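PDB 5X5L: AdeR from Acinetobacter baumannii, which probably acts as a phosphorelay response regulator of a two-component system, its C-terminal domain binding DNA of an intercistronic region. Local coordinates for residues H15-H20 / L28-T33; E53-C58 / R67-H72. All coordinates share one frame; numbering follows the deposited sequence.

Interaction 1: residues H15-H20 / L28-T33. With nucleotides of chain J.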
loop_
_atom_site.group_PDB
_atom_site.type_symbol
_atom_site.label_atom_id
_atom_site.label_comp_id
_atom_site.label_asym_id
_atom_site.label_seq_id
_atom_site.Cartn_x
_atom_site.Cartn_y
_atom_site.Cartn_z
ATOM N N HIS C 15 -4.778 -3.426 -7.340
ATOM C CA HIS C 15 -5.320 -2.837 -8.584
ATOM C C HIS C 15 -4.627 -3.353 -9.856
ATOM O O HIS C 15 -4.567 -2.657 -10.880
ATOM C CB HIS C 15 -5.300 -1.298 -8.503
ATOM C CG HIS C 15 -6.651 -0.671 -8.336
ATOM N ND1 HIS C 15 -7.185 0.156 -9.306
ATOM C CD2 HIS C 15 -7.561 -0.734 -7.335
ATOM C CE1 HIS C 15 -8.371 0.576 -8.910
ATOM N NE2 HIS C 15 -8.626 0.048 -7.722
ATOM N N SER C 16 -4.143 -4.593 -9.795
ATOM C CA SER C 16 -3.419 -5.217 -10.894
ATOM C C SER C 16 -4.319 -6.205 -11.635
ATOM O O SER C 16 -5.099 -6.916 -11.001
ATOM C CB SER C 16 -2.201 -5.961 -10.347
ATOM O OG SER C 16 -1.598 -5.225 -9.301
ATOM N N VAL C 17 -4.196 -6.249 -12.972
ATOM C CA VAL C 17 -4.835 -7.295 -13.776
ATOM C C VAL C 17 -3.731 -8.081 -14.498
ATOM O O VAL C 17 -2.900 -7.491 -15.193
ATOM C CB VAL C 17 -5.833 -6.715 -14.792
ATOM C CG1 VAL C 17 -6.848 -5.832 -14.078
ATOM C CG2 VAL C 17 -5.096 -5.915 -15.814
ATOM N N TYR C 18 -3.733 -9.403 -14.313
ATOM C CA TYR C 18 -2.727 -10.296 -14.899
ATOM C C TYR C 18 -3.316 -11.197 -15.994
ATOM O O TYR C 18 -4.469 -11.624 -15.897
ATOM C CB TYR C 18 -2.140 -11.176 -13.804
ATOM C CG TYR C 18 -1.247 -10.446 -12.833
ATOM C CD1 TYR C 18 0.086 -10.217 -13.142
ATOM C CD2 TYR C 18 -1.721 -10.016 -11.587
ATOM C CE1 TYR C 18 0.935 -9.570 -12.250
ATOM C CE2 TYR C 18 -0.884 -9.381 -10.682
ATOM C CZ TYR C 18 0.437 -9.137 -11.028
ATOM O OH TYR C 18 1.295 -8.507 -10.158
ATOM N N ILE C 19 -2.520 -11.475 -17.025
ATOM C CA ILE C 19 -2.803 -12.550 -17.987
ATOM C C ILE C 19 -1.858 -13.718 -17.711
ATOM O O ILE C 19 -0.648 -13.512 -17.510
ATOM C CB ILE C 19 -2.612 -12.081 -19.454
ATOM C CG1 ILE C 19 -3.543 -10.909 -19.788
ATOM C CG2 ILE C 19 -2.778 -13.240 -20.426
ATOM C CD1 ILE C 19 -4.992 -11.062 -19.322
ATOM N N HIS C 20 -2.411 -14.937 -17.721
ATOM C CA HIS C 20 -1.620 -16.151 -17.478
ATOM C C HIS C 20 -1.035 -16.688 -18.791
ATOM O O HIS C 20 -1.583 -16.461 -19.869
ATOM C CB HIS C 20 -2.457 -17.224 -16.775
ATOM C CG HIS C 20 -2.877 -16.863 -15.382
ATOM N ND1 HIS C 20 -2.443 -17.564 -14.278
ATOM C CD2 HIS C 20 -3.689 -15.885 -14.911
ATOM C CE1 HIS C 20 -2.972 -17.034 -13.186
ATOM N NE2 HIS C 20 -3.734 -16.014 -13.543
ATOM N N LEU C 28 -0.915 -6.139 -16.957
ATOM C CA LEU C 28 -1.401 -5.166 -17.936
ATOM C C LEU C 28 -1.343 -3.765 -17.369
ATOM O O LEU C 28 -1.599 -3.554 -16.181
ATOM C CB LEU C 28 -2.839 -5.467 -18.348
ATOM C CG LEU C 28 -3.129 -6.500 -19.409
ATOM C CD1 LEU C 28 -2.263 -7.717 -19.254
ATOM C CD2 LEU C 28 -4.597 -6.872 -19.401
ATOM N N ASN C 29 -1.046 -2.812 -18.246
ATOM C CA ASN C 29 -1.054 -1.391 -17.918
ATOM C C ASN C 29 -2.418 -0.841 -18.327
ATOM O O ASN C 29 -2.591 -0.343 -19.439
ATOM C CB ASN C 29 0.097 -0.667 -18.637
ATOM C CG ASN C 29 0.359 0.728 -18.087
ATOM O OD1 ASN C 29 -0.594 1.501 -17.846
ATOM N ND2 ASN C 29 1.677 1.079 -17.922
ATOM N N LEU C 30 -3.376 -0.930 -17.404
ATOM C CA LEU C 30 -4.704 -0.400 -17.612
ATOM C C LEU C 30 -4.864 0.989 -17.010
ATOM O O LEU C 30 -4.279 1.291 -16.006
ATOM C CB LEU C 30 -5.739 -1.350 -17.000
ATOM C CG LEU C 30 -6.088 -2.522 -17.949
ATOM C CD1 LEU C 30 -4.946 -3.425 -18.211
ATOM C CD2 LEU C 30 -7.309 -3.290 -17.459
ATOM N N THR C 31 -5.754 1.741 -17.629
ATOM C CA THR C 31 -6.201 3.015 -17.112
ATOM C C THR C 31 -7.244 2.697 -16.024
ATOM O O THR C 31 -7.688 1.554 -15.914
ATOM C CB THR C 31 -6.857 3.871 -18.226
ATOM O OG1 THR C 31 -8.158 3.373 -18.498
ATOM C CG2 THR C 31 -6.014 3.967 -19.502
ATOM N N LEU C 32 -7.630 3.693 -15.230
ATOM C CA LEU C 32 -8.654 3.503 -14.196
ATOM C C LEU C 32 -9.994 3.081 -14.791
ATOM O O LEU C 32 -10.602 2.130 -14.306
ATOM C CB LEU C 32 -8.840 4.766 -13.353
ATOM C CG LEU C 32 -9.808 4.649 -12.166
ATOM C CD1 LEU C 32 -9.302 3.648 -11.138
ATOM C CD2 LEU C 32 -9.997 5.999 -11.497
ATOM N N THR C 33 -10.454 3.790 -15.823
ATOM C CA THR C 33 -11.673 3.405 -16.542
ATOM C C THR C 33 -11.592 1.965 -17.040
ATOM O O THR C 33 -12.492 1.171 -16.800
ATOM C CB THR C 33 -11.952 4.339 -17.737
ATOM O OG1 THR C 33 -12.045 5.673 -17.241
ATOM C CG2 THR C 33 -13.256 3.954 -18.424
ATOM P P DT J 15 -9.246 6.920 -18.180
ATOM O OP1 DT J 15 -9.500 6.105 -16.970
ATOM O OP2 DT J 15 -8.845 6.250 -19.441
ATOM O "O5'" DT J 15 -10.534 7.821 -18.431
ATOM C "C5'" DT J 15 -10.774 9.003 -17.650
ATOM C "C4'" DT J 15 -11.285 10.094 -18.557
ATOM O "O4'" DT J 15 -10.232 10.543 -19.437
ATOM C "C3'" DT J 15 -12.427 9.635 -19.465
ATOM O "O3'" DT J 15 -13.602 10.392 -19.188
ATOM C "C2'" DT J 15 -11.916 9.881 -20.873
ATOM C "C1'" DT J 15 -10.820 10.903 -20.669
ATOM N N1 DT J 15 -9.749 10.931 -21.694
ATOM C C2 DT J 15 -9.533 12.092 -22.406
ATOM O O2 DT J 15 -10.207 13.098 -22.263
ATOM N N3 DT J 15 -8.493 12.029 -23.303
ATOM C C4 DT J 15 -7.671 10.946 -23.553
ATOM O O4 DT J 15 -6.777 11.037 -24.390
ATOM C C5 DT J 15 -7.948 9.765 -22.764
ATOM C C7 DT J 15 -7.114 8.539 -22.970
ATOM C C6 DT J 15 -8.958 9.817 -21.885
#
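The imidazole of His15 meets Leu32 at its edge, where CE1 lies 3.9 Å from Leu32 CD1, near the ring plane. The same ring stacks with Tyr35 of helix 32-41, and Val95 of a neighbouring subunit packs on both His15 and Leu32. Strand 16-19 turns Val17 inward; its chi1 of -54° sets CG2 between the backbone N and the carbonyl carbon, and this methyl touches Leu28 CB at 3.4 Å and Leu30 CD1 at 3.5 Å, crossing each leucine at about a right angle. Ile19 brings CG1 against Leu28 CD1, so Leu28 is shared by both branched strand residues. One backbone hydrogen bond fixes the register: Leu28 N gives to Val17 O at 3.0 Å. Thr31, the N-cap, suits two tasks: OG1 caps Glu34 N and binds OP2 of DT15 of chain J at 3.1 Å. Thr33 N gives to DT15 OP1 at 2.8 Å, and Thr33 OG1 lies within reach of both OP1 and O5'. A phosphate at a helix N-terminus should be favoured by the helix dipole. Here, in an OmpR/PhoB-type winged helix-turn-helix domain, strand 16-19 of the N-terminal sheet meets the linker 28-30 leading into helix 32-41, whose start grips the DNA backbone.

Interaction 2: residues E53-C58 / R67-H72. With nucleotides of chain J.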
loop_
_atom_site.group_PDB
_atom_site.type_symbol
_atom_site.label_atom_id
_atom_site.label_comp_id
_atom_site.label_asym_id
_atom_site.label_seq_id
_atom_site.Cartn_x
_atom_site.Cartn_y
_atom_site.Cartn_z
ATOM N N GLU C 53 -24.978 0.867 -18.674
ATOM C CA GLU C 53 -24.453 0.209 -17.472
ATOM C C GLU C 53 -22.959 0.414 -17.317
ATOM O O GLU C 53 -22.487 0.716 -16.225
ATOM C CB GLU C 53 -24.740 -1.288 -17.480
ATOM C CG GLU C 53 -26.203 -1.650 -17.334
ATOM C CD GLU C 53 -26.420 -3.143 -17.358
ATOM O OE1 GLU C 53 -26.094 -3.792 -18.370
ATOM O OE2 GLU C 53 -26.891 -3.683 -16.345
ATOM N N LEU C 54 -22.215 0.241 -18.405
ATOM C CA LEU C 54 -20.766 0.459 -18.394
ATOM C C LEU C 54 -20.415 1.918 -18.076
ATOM O O LEU C 54 -19.464 2.169 -17.337
ATOM C CB LEU C 54 -20.143 0.038 -19.725
ATOM C CG LEU C 54 -20.220 -1.463 -20.039
ATOM C CD1 LEU C 54 -19.872 -1.724 -21.504
ATOM C CD2 LEU C 54 -19.315 -2.265 -19.117
ATOM N N MET C 55 -21.199 2.853 -18.603
ATOM C CA MET C 55 -20.980 4.279 -18.376
ATOM C C MET C 55 -21.157 4.658 -16.902
ATOM O O MET C 55 -20.280 5.278 -16.305
ATOM C CB MET C 55 -21.937 5.123 -19.238
ATOM C CG MET C 55 -21.442 6.539 -19.461
ATOM S SD MET C 55 -22.298 7.435 -20.726
ATOM C CE MET C 55 -23.863 7.638 -19.924
ATOM N N ASN C 56 -22.287 4.264 -16.326
ATOM C CA ASN C 56 -22.602 4.568 -14.925
ATOM C C ASN C 56 -21.646 3.919 -13.930
ATOM O O ASN C 56 -21.387 4.478 -12.870
ATOM C CB ASN C 56 -24.040 4.140 -14.587
ATOM C CG ASN C 56 -25.088 4.998 -15.261
ATOM O OD1 ASN C 56 -24.796 5.782 -16.164
ATOM N ND2 ASN C 56 -26.326 4.858 -14.813
ATOM N N HIS C 57 -21.139 2.739 -14.273
ATOM C CA HIS C 57 -20.301 1.937 -13.370
ATOM C C HIS C 57 -18.803 2.161 -13.553
ATOM O O HIS C 57 -18.048 2.043 -12.588
ATOM C CB HIS C 57 -20.630 0.462 -13.568
ATOM C CG HIS C 57 -21.886 0.027 -12.873
ATOM N ND1 HIS C 57 -21.860 -0.468 -11.599
ATOM C CD2 HIS C 57 -23.194 0.022 -13.253
ATOM C CE1 HIS C 57 -23.090 -0.783 -11.221
ATOM N NE2 HIS C 57 -23.915 -0.484 -12.206
ATOM N N CYS C 58 -18.366 2.486 -14.770
ATOM C CA CYS C 58 -16.931 2.507 -15.089
ATOM C C CYS C 58 -16.332 3.841 -15.557
ATOM O O CYS C 58 -15.115 3.902 -15.718
ATOM C CB CYS C 58 -16.635 1.433 -16.139
ATOM S SG CYS C 58 -17.353 -0.164 -15.756
ATOM N N ARG C 67 -21.011 6.352 -27.423
ATOM C CA ARG C 67 -19.874 5.977 -28.265
ATOM C C ARG C 67 -18.546 6.036 -27.513
ATOM O O ARG C 67 -17.656 5.257 -27.806
ATOM C CB ARG C 67 -19.836 6.821 -29.538
ATOM C CG ARG C 67 -21.012 6.522 -30.477
ATOM C CD ARG C 67 -20.967 5.130 -31.112
ATOM N NE ARG C 67 -22.305 4.746 -31.541
ATOM C CZ ARG C 67 -22.824 3.511 -31.531
ATOM N NH1 ARG C 67 -22.132 2.459 -31.093
ATOM N NH2 ARG C 67 -24.072 3.322 -31.969
ATOM N N THR C 68 -18.429 6.941 -26.536
ATOM C CA THR C 68 -17.221 7.021 -25.692
ATOM C C THR C 68 -16.964 5.727 -24.911
ATOM O O THR C 68 -15.821 5.352 -24.696
ATOM C CB THR C 68 -17.276 8.225 -24.735
ATOM O OG1 THR C 68 -17.281 9.425 -25.504
ATOM C CG2 THR C 68 -16.079 8.261 -23.800
ATOM N N VAL C 69 -18.028 5.073 -24.460
ATOM C CA VAL C 69 -17.932 3.713 -23.914
ATOM C C VAL C 69 -17.238 2.768 -24.884
ATOM O O VAL C 69 -16.359 2.045 -24.473
ATOM C CB VAL C 69 -19.344 3.089 -23.636
ATOM C CG1 VAL C 69 -19.204 1.692 -23.021
ATOM C CG2 VAL C 69 -20.211 3.990 -22.771
ATOM N N ASP C 70 -17.629 2.788 -26.149
ATOM C CA ASP C 70 -17.046 1.922 -27.175
ATOM C C ASP C 70 -15.530 2.106 -27.238
ATOM O O ASP C 70 -14.788 1.119 -27.292
ATOM C CB ASP C 70 -17.637 2.170 -28.581
ATOM C CG ASP C 70 -19.146 2.030 -28.652
ATOM O OD1 ASP C 70 -19.798 1.862 -27.595
ATOM O OD2 ASP C 70 -19.683 2.076 -29.782
ATOM N N SER C 71 -15.083 3.361 -27.185
ATOM C CA SER C 71 -13.653 3.655 -27.281
ATOM C C SER C 71 -12.874 3.131 -26.075
ATOM O O SER C 71 -11.763 2.623 -26.243
ATOM C CB SER C 71 -13.407 5.156 -27.456
ATOM O OG SER C 71 -12.167 5.399 -28.085
ATOM N N HIS C 72 -13.446 3.229 -24.870
ATOM C CA HIS C 72 -12.792 2.650 -23.692
ATOM C C HIS C 72 -12.655 1.141 -23.815
ATOM O O HIS C 72 -11.632 0.577 -23.431
ATOM C CB HIS C 72 -13.504 2.987 -22.379
ATOM C CG HIS C 72 -13.315 4.402 -21.928
ATOM N ND1 HIS C 72 -12.130 4.860 -21.379
ATOM C CD2 HIS C 72 -14.168 5.446 -21.902
ATOM C CE1 HIS C 72 -12.260 6.134 -21.066
ATOM N NE2 HIS C 72 -13.488 6.514 -21.373
ATOM P P DC J 16 -15.009 9.850 -19.654
ATOM O OP1 DC J 16 -16.021 10.263 -18.648
ATOM O OP2 DC J 16 -14.853 8.420 -20.007
ATOM O "O5'" DC J 16 -15.268 10.661 -20.991
ATOM C "C5'" DC J 16 -15.383 12.088 -20.965
ATOM C "C4'" DC J 16 -15.082 12.627 -22.341
ATOM O "O4'" DC J 16 -13.780 12.172 -22.748
ATOM C "C3'" DC J 16 -16.044 12.130 -23.416
ATOM O "O3'" DC J 16 -17.035 13.128 -23.667
ATOM C "C2'" DC J 16 -15.148 11.804 -24.606
ATOM C "C1'" DC J 16 -13.743 12.164 -24.159
ATOM N N1 DC J 16 -12.668 11.241 -24.573
ATOM C C2 DC J 16 -11.661 11.714 -25.418
ATOM O O2 DC J 16 -11.733 12.875 -25.843
ATOM N N3 DC J 16 -10.650 10.886 -25.769
ATOM C C4 DC J 16 -10.620 9.635 -25.304
ATOM N N4 DC J 16 -9.609 8.850 -25.682
ATOM C C5 DC J 16 -11.629 9.130 -24.435
ATOM C C6 DC J 16 -12.622 9.962 -24.093
ATOM P P DC J 17 -18.243 12.823 -24.654
ATOM O OP1 DC J 17 -19.351 13.757 -24.349
ATOM O OP2 DC J 17 -18.502 11.367 -24.638
ATOM O "O5'" DC J 17 -17.643 13.251 -26.059
ATOM C "C5'" DC J 17 -17.113 14.568 -26.267
ATOM C "C4'" DC J 17 -16.408 14.623 -27.601
ATOM O "O4'" DC J 17 -15.258 13.749 -27.570
ATOM C "C3'" DC J 17 -17.269 14.171 -28.783
ATOM O "O3'" DC J 17 -17.381 15.268 -29.696
ATOM C "C2'" DC J 17 -16.580 12.917 -29.300
ATOM C "C1'" DC J 17 -15.159 13.044 -28.791
ATOM N N1 DC J 17 -14.439 11.785 -28.515
ATOM C C2 DC J 17 -13.151 11.617 -29.029
ATOM O O2 DC J 17 -12.671 12.502 -29.752
ATOM N N3 DC J 17 -12.469 10.482 -28.748
ATOM C C4 DC J 17 -13.018 9.551 -27.966
ATOM N N4 DC J 17 -12.313 8.445 -27.718
ATOM C C5 DC J 17 -14.317 9.713 -27.402
ATOM C C6 DC J 17 -14.982 10.837 -27.694
ATOM P P DT J 15 -9.246 6.920 -18.180
ATOM O OP1 DT J 15 -9.500 6.105 -16.970
ATOM O OP2 DT J 15 -8.845 6.250 -19.441
ATOM O "O5'" DT J 15 -10.534 7.821 -18.431
ATOM C "C5'" DT J 15 -10.774 9.003 -17.650
ATOM C "C4'" DT J 15 -11.285 10.094 -18.557
ATOM O "O4'" DT J 15 -10.232 10.543 -19.437
ATOM C "C3'" DT J 15 -12.427 9.635 -19.465
ATOM O "O3'" DT J 15 -13.602 10.392 -19.188
ATOM C "C2'" DT J 15 -11.916 9.881 -20.873
ATOM C "C1'" DT J 15 -10.820 10.903 -20.669
ATOM N N1 DT J 15 -9.749 10.931 -21.694
ATOM C C2 DT J 15 -9.533 12.092 -22.406
ATOM O O2 DT J 15 -10.207 13.098 -22.263
ATOM N N3 DT J 15 -8.493 12.029 -23.303
ATOM C C4 DT J 15 -7.671 10.946 -23.553
ATOM O O4 DT J 15 -6.777 11.037 -24.390
ATOM C C5 DT J 15 -7.948 9.765 -22.764
ATOM C C7 DT J 15 -7.114 8.539 -22.970
ATOM C C6 DT J 15 -8.958 9.817 -21.885
#
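Of residues 67-72, only Val69 touches helix segment 53-58, while its neighbours turn to DNA or to charge. Arg67 comes first: NH1 makes a salt bridge to Asp70 OD2 (2.8 Å), one turn on; this oxygen uses its syn lone pair and lies in the guanidinium plane of Arg67, while NH2 pairs with a phosphate. The long arginine chain thus joins protein and DNA charges. Thr68, small enough to sit against the backbone, offers OG1 to OP2 of DC17 of chain J, and its CG2 packs by the sugar of DC16. Val69 then spreads two methyls over helix 51-58: CG1, anti to the backbone N (chi1 -178°), lies 3.8 Å from Leu54 CD1, and CG2 is 4.1 Å from Met55 CB. Leu54 crosses it at about a right angle, and the short branched valine lets the helices approach to 6.3 Å between Met55 CA and Val69 CA. Asp70 has a second partner in Arg51, which probably favours its charged form. Ser71, a slim residue facing the bases, places OG 3.1 Å from N4 of DC17. His72 ends the segment, giving NE2 to OP2 of DC16 at 2.7 Å with a bent angle of 140°. This is the recognition helix of the winged helix-turn-helix, with helix 51-58 packed behind it.

How the interactions relate
Interaction 1 closes before interaction 2 opens along the chain, and their centres lie about 17 Å apart. The first ties strand 16-19 of the four-stranded N-terminal sheet to the linker and first turn of helix 32-41; the second pairs helix 51-58 with helix 66-81. They touch directly: Thr33 CG2 is 3.3 Å from both Cys58 O and His72 ND1, so the start of helix 32-41 packs against both helices of interaction 2. Helix 66-81 also reaches back, with Leu76 and Leu80 covering Leu30 and Leu28. Residues of their segments bind consecutive nucleotides of chain J, DT15 to DC17, coupling sheet, helices and one DNA strand within a single domain.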